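Local structure of putative esterase Rv1847/MT1895 (Mycobacterium tuberculosis, 3S4K) at residues R38-V43 and M101-A106. The protein is a putative esterase of the PaaI thioesterase family that probably hydrolyses acyl-CoA thioesters, perhaps 1,4-dihydroxy-2-naphthoyl-CoA. Numbering follows the deposited sequence.
Sequences RAQLDV and MVYGTA
With chi1 64°, Q40 sets CG between its backbone N and carbonyl carbon, while Y103, at chi1 -61°, holds its ring carbon CG anti to its own carbonyl carbon; the two side chains rise side by side from a non-hydrogen-bonded antiparallel pair. The amide meets the ring at its edge, its plane turned 86° from that of the ring, and OE1 of Q40 comes 3.3 Å from CE2 of Y103 near the ring plane. M101 reaches the neighbouring strand differently: bends at chi2 and chi3 fold its chain over the backbone, SD lying 3.6 Å from CB of D42 and CE 3.9 Å from NE2 of Q40. On the far side of the Q40–Y103 pair from M101, R38 runs extended beside T105, whose methyl CG2 sits 3.6 Å above the centre of the guanidinium plane, while NE of R38 is committed to a salt bridge with E31.

The pair illustrates how a hot-dog fold joins an early strand to a central one: residues 38-43 and 101-106 are neighbours in the antiparallel sheet that curls around helix 56-75. Two hydrogen-bonded pairs, A39 with G104 and L41 with V102, tie the backbones. In each pair one bond is straighter than the other: G104 N gives A39 O a nearly straight one of 2.8 Å, whereas A39 N returns a more bent bond of 3.1 Å to G104 O.

The opposite face is apolar and turned to that helix. There CD1 of L41 packs alongside V102, 3.7 Å from its CG2, and both side chains touch M62, while A39 leans on I66. CG1 of V102 also meets CG2 of V43 at 4.1 Å, and the V43 side chain in turn touches V54.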
ATOM      1  N   ARG A  38       9.371 -12.059  -8.922  1.00  6.74           N
ATOM      2  CA  ARG A  38       9.730 -10.786  -9.532  1.00  6.42           C
ATOM      3  C   ARG A  38       8.606 -10.326 -10.463  1.00  6.85           C
ATOM      4  O   ARG A  38       8.025 -11.125 -11.201  1.00  7.71           O
ATOM      5  CB  ARG A  38      11.067 -10.870 -10.286  1.00  6.99           C
ATOM      6  CG  ARG A  38      12.268 -11.319  -9.393  1.00  8.38           C
ATOM      7  CD  ARG A  38      13.573 -11.358 -10.152  1.00  9.20           C
ATOM      8  NE  ARG A  38      14.504 -12.211  -9.407  1.00  9.77           N
ATOM      9  CZ  ARG A  38      15.697 -11.862  -8.920  1.00 10.95           C
ATOM     10  NH1 ARG A  38      16.240 -10.662  -9.142  1.00 12.58           N
ATOM     11  NH2 ARG A  38      16.379 -12.770  -8.214  1.00  9.88           N
ATOM     12  N   ALA A  39       8.308  -9.030 -10.418  1.00  6.43           N
ATOM     13  CA  ALA A  39       7.297  -8.458 -11.298  1.00  5.79           C
ATOM     14  C   ALA A  39       7.592  -7.009 -11.553  1.00  6.37           C
ATOM     15  O   ALA A  39       8.433  -6.398 -10.886  1.00  6.94           O
ATOM     16  CB  ALA A  39       5.881  -8.618 -10.692  1.00  5.14           C
ATOM     17  N   GLN A  40       6.898  -6.455 -12.539  1.00  6.50           N
ATOM     18  CA  GLN A  40       7.238  -5.141 -13.038  1.00  7.26           C
ATOM     19  C   GLN A  40       6.015  -4.425 -13.562  1.00  8.32           C
ATOM     20  O   GLN A  40       5.072  -5.066 -14.033  1.00  9.52           O
ATOM     21  CB  GLN A  40       8.261  -5.281 -14.138  1.00  7.85           C
ATOM     22  CG  GLN A  40       7.757  -6.032 -15.365  1.00  7.97           C
ATOM     23  CD  GLN A  40       8.906  -6.506 -16.242  1.00 11.04           C
ATOM     24  OE1 GLN A  40       9.919  -6.975 -15.741  1.00  9.93           O
ATOM     25  NE2 GLN A  40       8.743  -6.385 -17.541  1.00 12.12           N
ATOM     26  N   LEU A  41       6.053  -3.098 -13.512  1.00  7.98           N
ATOM     27  CA  LEU A  41       4.993  -2.296 -14.126  1.00  8.52           C
ATOM     28  C   LEU A  41       5.559  -1.021 -14.722  1.00  9.07           C
ATOM     29  O   LEU A  41       6.659  -0.566 -14.370  1.00  8.98           O
ATOM     30  CB  LEU A  41       3.842  -1.978 -13.148  1.00  8.48           C
ATOM     31  CG  LEU A  41       4.046  -1.079 -11.919  1.00  8.48           C
ATOM     32  CD1 LEU A  41       4.164   0.407 -12.270  1.00  7.89           C
ATOM     33  CD2 LEU A  41       2.909  -1.303 -10.903  1.00  9.93           C
ATOM     34  N   ASP A  42       4.801  -0.473 -15.667  1.00  9.19           N
ATOM     35  CA  ASP A  42       5.149   0.790 -16.292  1.00 10.15           C
ATOM     36  C   ASP A  42       4.456   1.876 -15.498  1.00  9.66           C
ATOM     37  O   ASP A  42       3.266   1.774 -15.222  1.00  9.81           O
ATOM     38  CB  ASP A  42       4.656   0.812 -17.754  1.00 10.61           C
ATOM     39  CG  ASP A  42       5.198   1.986 -18.570  1.00 15.02           C
ATOM     40  OD1 ASP A  42       6.277   2.537 -18.276  1.00 15.83           O
ATOM     41  OD2 ASP A  42       4.526   2.345 -19.565  1.00 20.23           O
ATOM     42  N   VAL A  43       5.194   2.908 -15.128  1.00  9.12           N
ATOM     43  CA  VAL A  43       4.589   4.062 -14.478  1.00  9.87           C
ATOM     44  C   VAL A  43       3.816   4.875 -15.502  1.00 10.35           C
ATOM     45  O   VAL A  43       4.400   5.398 -16.451  1.00 11.32           O
ATOM     46  CB  VAL A  43       5.628   4.939 -13.770  1.00  9.35           C
ATOM     47  CG1 VAL A  43       4.941   6.213 -13.211  1.00 10.09           C
ATOM     48  CG2 VAL A  43       6.325   4.133 -12.674  1.00 10.49           C
ATOM     49  N   MET A 101       9.733   2.233 -16.273  1.00 10.33           N
ATOM     50  CA  MET A 101       9.402   0.942 -15.657  1.00  9.30           C
ATOM     51  C   MET A 101       9.995   0.860 -14.254  1.00  8.70           C
ATOM     52  O   MET A 101      11.066   1.411 -13.983  1.00  8.62           O
ATOM     53  CB  MET A 101      10.002  -0.208 -16.488  1.00  9.02           C
ATOM     54  CG  MET A 101       9.446  -0.335 -17.900  1.00 10.92           C
ATOM     55  SD  MET A 101       7.775  -0.994 -17.950  1.00 11.39           S
ATOM     56  CE  MET A 101       7.951  -2.627 -17.214  1.00 12.16           C
ATOM     57  N   VAL A 102       9.295   0.149 -13.375  1.00  8.37           N
ATOM     58  CA  VAL A 102       9.812  -0.220 -12.055  1.00  7.55           C
ATOM     59  C   VAL A 102       9.703  -1.731 -11.918  1.00  6.94           C
ATOM     60  O   VAL A 102       8.829  -2.355 -12.524  1.00  7.14           O
ATOM     61  CB  VAL A 102       9.098   0.524 -10.897  1.00  7.90           C
ATOM     62  CG1 VAL A 102       9.419   2.028 -10.976  1.00  7.30           C
ATOM     63  CG2 VAL A 102       7.585   0.261 -10.903  1.00  8.74           C
ATOM     64  N   TYR A 103      10.612  -2.306 -11.126  1.00  6.09           N
ATOM     65  CA  TYR A 103      10.849  -3.727 -11.077  1.00  6.39           C
ATOM     66  C   TYR A 103      11.012  -4.122  -9.613  1.00  6.97           C
ATOM     67  O   TYR A 103      11.824  -3.514  -8.897  1.00  7.99           O
ATOM     68  CB  TYR A 103      12.168  -4.019 -11.806  1.00  6.63           C
ATOM     69  CG  TYR A 103      12.167  -3.630 -13.270  1.00  6.57           C
ATOM     70  CD1 TYR A 103      12.589  -2.364 -13.703  1.00  6.26           C
ATOM     71  CD2 TYR A 103      11.745  -4.547 -14.232  1.00  7.28           C
ATOM     72  CE1 TYR A 103      12.573  -2.031 -15.070  1.00  8.08           C
ATOM     73  CE2 TYR A 103      11.721  -4.211 -15.568  1.00  8.48           C
ATOM     74  CZ  TYR A 103      12.145  -2.971 -15.978  1.00  8.51           C
ATOM     75  OH  TYR A 103      12.074  -2.687 -17.326  1.00 10.09           O
ATOM     76  N   GLY A 104      10.233  -5.102  -9.153  1.00  7.36           N
ATOM     77  CA  GLY A 104      10.359  -5.613  -7.785  1.00  7.38           C
ATOM     78  C   GLY A 104      10.824  -7.045  -7.688  1.00  7.14           C
ATOM     79  O   GLY A 104      10.463  -7.880  -8.524  1.00  8.21           O
ATOM     80  N   THR A 105      11.617  -7.339  -6.662  1.00  8.22           N
ATOM     81  CA  THR A 105      12.047  -8.693  -6.344  1.00  9.17           C
ATOM     82  C   THR A 105      11.750  -8.990  -4.879  1.00  9.29           C
ATOM     83  O   THR A 105      12.108  -8.187  -4.027  1.00  9.98           O
ATOM     84  CB  THR A 105      13.554  -8.828  -6.532  1.00  9.33           C
ATOM     85  OG1 THR A 105      13.895  -8.612  -7.903  1.00 13.26           O
ATOM     86  CG2 THR A 105      14.045 -10.209  -6.091  1.00 10.88           C
ATOM     87  N   ALA A 106      11.135 -10.146  -4.617  1.00  9.33           N
ATOM     88  CA  ALA A 106      10.886 -10.638  -3.259  1.00  9.17           C
ATOM     89  C   ALA A 106      11.951 -11.661  -2.884  1.00  9.30           C
ATOM     90  O   ALA A 106      12.245 -12.557  -3.683  1.00  9.17           O
ATOM     91  CB  ALA A 106       9.519 -11.264  -3.126  1.00  9.95           C
TER